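Local coordinates for prolyl oligopeptidase (Novosphingobium capsulatum, PDB 1YR2), which probably cleaves oligopeptides after proline and, less readily, after alanine, as a two-domain serine endopeptidase of the prolyl oligopeptidase (S9A) family, at residues N294-A299 / A318-V323. Residues are numbered along the deposited sequence; the frame is centred on the assembly and turned at random.
Sequences NTVHVA and AQWDFV
The side-chain amide of Asn294 and the indole of Trp320 stand almost upright to one another, their planes 82° apart. The amide serves the backbone of Trp320, not its ring; the indole turns from the contact after CB and packs on Phe332, Ser334 and Ile313. Val296 CG2 meets Trp320 CB at 3.7 Å, and Asn294 O lies obliquely beside the ring, 4.0 Å from CD1. Asn294 CG occupies the crowded position between backbone N and carbonyl carbon (chi1 68°), which brings both amide ends to one residue. Trp320 N donates to Asn294 OD1 over 2.9 Å in a nearly straight bond (175°), and Asn294 ND2 returns one to Trp320 O, also 2.9 Å. ND2 gives a second bond to Thr295 O at 3.0 Å; both acceptors lie close to the amide plane, so ND2 spends its two hydrogens and the flip state is fixed. Alongside, Asn294 N donates to Ala318 O at 3.0 Å, and a water accepts from Ala318 N while donating to Asn294 O. An alanine here would remove the partners of Trp320 N and O, which would probably loosen the join between the blades at this point. Strands 295-302 and 320-326 belong to consecutive four-stranded antiparallel sheets of the N-terminal beta-propeller, so this contact ties one blade to the next near the start of both strands. By answering the N-H and the C=O of one residue together, a single buried amide adds two side-chain bonds to the one direct backbone bond across this join, beside the water link.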
loop_
_atom_site.group_PDB
_atom_site.type_symbol
_atom_site.label_atom_id
_atom_site.label_comp_id
_atom_site.label_asym_id
_atom_site.label_seq_id
_atom_site.Cartn_x
_atom_site.Cartn_y
_atom_site.Cartn_z
ATOM N N ASN A 294 23.069 2.711 4.769
ATOM C CA ASN A 294 23.518 4.095 4.793
ATOM C C ASN A 294 24.571 4.381 5.825
ATOM O O ASN A 294 24.686 3.663 6.818
ATOM C CB ASN A 294 22.338 5.083 4.922
ATOM C CG ASN A 294 21.656 5.005 6.270
ATOM O OD1 ASN A 294 20.791 4.138 6.478
ATOM N ND2 ASN A 294 22.059 5.894 7.225
ATOM N N THR A 295 25.337 5.445 5.577
ATOM C CA THR A 295 26.255 5.991 6.528
ATOM C C THR A 295 25.582 7.107 7.281
ATOM O O THR A 295 24.508 7.563 6.904
ATOM C CB THR A 295 27.531 6.551 5.857
ATOM O OG1 THR A 295 27.203 7.680 5.036
ATOM C CG2 THR A 295 28.237 5.499 4.954
ATOM N N VAL A 296 26.236 7.533 8.363
ATOM C CA VAL A 296 25.724 8.610 9.196
ATOM C C VAL A 296 26.881 9.471 9.607
ATOM O O VAL A 296 27.891 8.929 10.144
ATOM C CB VAL A 296 24.974 8.062 10.481
ATOM C CG1 VAL A 296 24.423 9.251 11.325
ATOM C CG2 VAL A 296 23.831 7.135 10.101
ATOM N N HIS A 297 26.783 10.778 9.330
ATOM C CA HIS A 297 27.679 11.775 9.864
ATOM C C HIS A 297 26.904 12.761 10.754
ATOM O O HIS A 297 25.699 12.986 10.530
ATOM C CB HIS A 297 28.374 12.556 8.756
ATOM C CG HIS A 297 29.353 11.750 7.966
ATOM N ND1 HIS A 297 28.971 10.770 7.083
ATOM C CD2 HIS A 297 30.712 11.758 7.961
ATOM C CE1 HIS A 297 30.057 10.224 6.547
ATOM N NE2 HIS A 297 31.127 10.797 7.071
ATOM N N VAL A 298 27.562 13.303 11.782
ATOM C CA VAL A 298 26.892 14.231 12.705
ATOM C C VAL A 298 27.739 15.484 12.916
ATOM O O VAL A 298 28.944 15.455 12.737
ATOM C CB VAL A 298 26.563 13.592 14.074
ATOM C CG1 VAL A 298 25.618 12.425 13.865
ATOM C CG2 VAL A 298 27.814 13.180 14.823
ATOM N N ALA A 299 27.086 16.581 13.268
ATOM C CA ALA A 299 27.779 17.803 13.602
ATOM C C ALA A 299 27.031 18.475 14.693
ATOM O O ALA A 299 25.830 18.686 14.612
ATOM C CB ALA A 299 27.888 18.719 12.426
ATOM N N ALA A 318 24.663 -1.279 6.895
ATOM C CA ALA A 318 23.309 -1.447 7.430
ATOM C C ALA A 318 22.457 -0.180 7.318
ATOM O O ALA A 318 22.993 0.906 7.123
ATOM C CB ALA A 318 23.419 -1.897 8.914
ATOM N N GLN A 319 21.133 -0.352 7.420
ATOM C CA GLN A 319 20.176 0.720 7.625
ATOM C C GLN A 319 20.344 1.386 9.005
ATOM O O GLN A 319 20.388 0.737 10.011
ATOM C CB GLN A 319 18.722 0.179 7.448
ATOM C CG GLN A 319 17.593 1.224 7.673
ATOM C CD GLN A 319 16.261 0.607 8.093
ATOM O OE1 GLN A 319 15.756 -0.250 7.416
ATOM N NE2 GLN A 319 15.731 1.016 9.252
ATOM N N TRP A 320 20.447 2.702 9.019
ATOM C CA TRP A 320 20.469 3.547 10.215
ATOM C C TRP A 320 19.606 4.766 9.923
ATOM O O TRP A 320 20.104 5.742 9.352
ATOM C CB TRP A 320 21.873 4.032 10.515
ATOM C CG TRP A 320 22.749 2.997 11.049
ATOM C CD1 TRP A 320 23.535 2.141 10.332
ATOM C CD2 TRP A 320 22.935 2.653 12.423
ATOM N NE1 TRP A 320 24.187 1.283 11.180
ATOM C CE2 TRP A 320 23.862 1.591 12.469
ATOM C CE3 TRP A 320 22.461 3.179 13.633
ATOM C CZ2 TRP A 320 24.300 1.010 13.676
ATOM C CZ3 TRP A 320 22.844 2.595 14.802
ATOM C CH2 TRP A 320 23.775 1.523 14.832
ATOM N N ASP A 321 18.325 4.688 10.264
ATOM C CA ASP A 321 17.348 5.737 9.947
ATOM C C ASP A 321 17.224 6.646 11.197
ATOM O O ASP A 321 16.866 6.158 12.279
ATOM C CB ASP A 321 15.963 5.150 9.713
ATOM C CG ASP A 321 15.838 4.401 8.385
ATOM O OD1 ASP A 321 16.618 4.636 7.437
ATOM O OD2 ASP A 321 14.943 3.574 8.247
ATOM N N PHE A 322 17.502 7.926 11.029
ATOM C CA PHE A 322 17.494 8.873 12.158
ATOM C C PHE A 322 16.063 9.153 12.577
ATOM O O PHE A 322 15.248 9.458 11.766
ATOM C CB PHE A 322 18.163 10.164 11.704
ATOM C CG PHE A 322 18.144 11.281 12.724
ATOM C CD1 PHE A 322 18.601 11.092 13.992
ATOM C CD2 PHE A 322 17.675 12.534 12.347
ATOM C CE1 PHE A 322 18.564 12.125 14.899
ATOM C CE2 PHE A 322 17.674 13.570 13.241
ATOM C CZ PHE A 322 18.140 13.354 14.508
ATOM N N VAL A 323 15.792 9.035 13.870
ATOM C CA VAL A 323 14.457 9.318 14.409
ATOM C C VAL A 323 14.408 10.770 14.867
ATOM O O VAL A 323 13.749 11.589 14.224
ATOM C CB VAL A 323 14.107 8.328 15.528
ATOM C CG1 VAL A 323 12.744 8.601 16.116
ATOM C CG2 VAL A 323 14.114 6.919 15.023
HETATM O O HOH W 1 25.923 1.297 7.405
#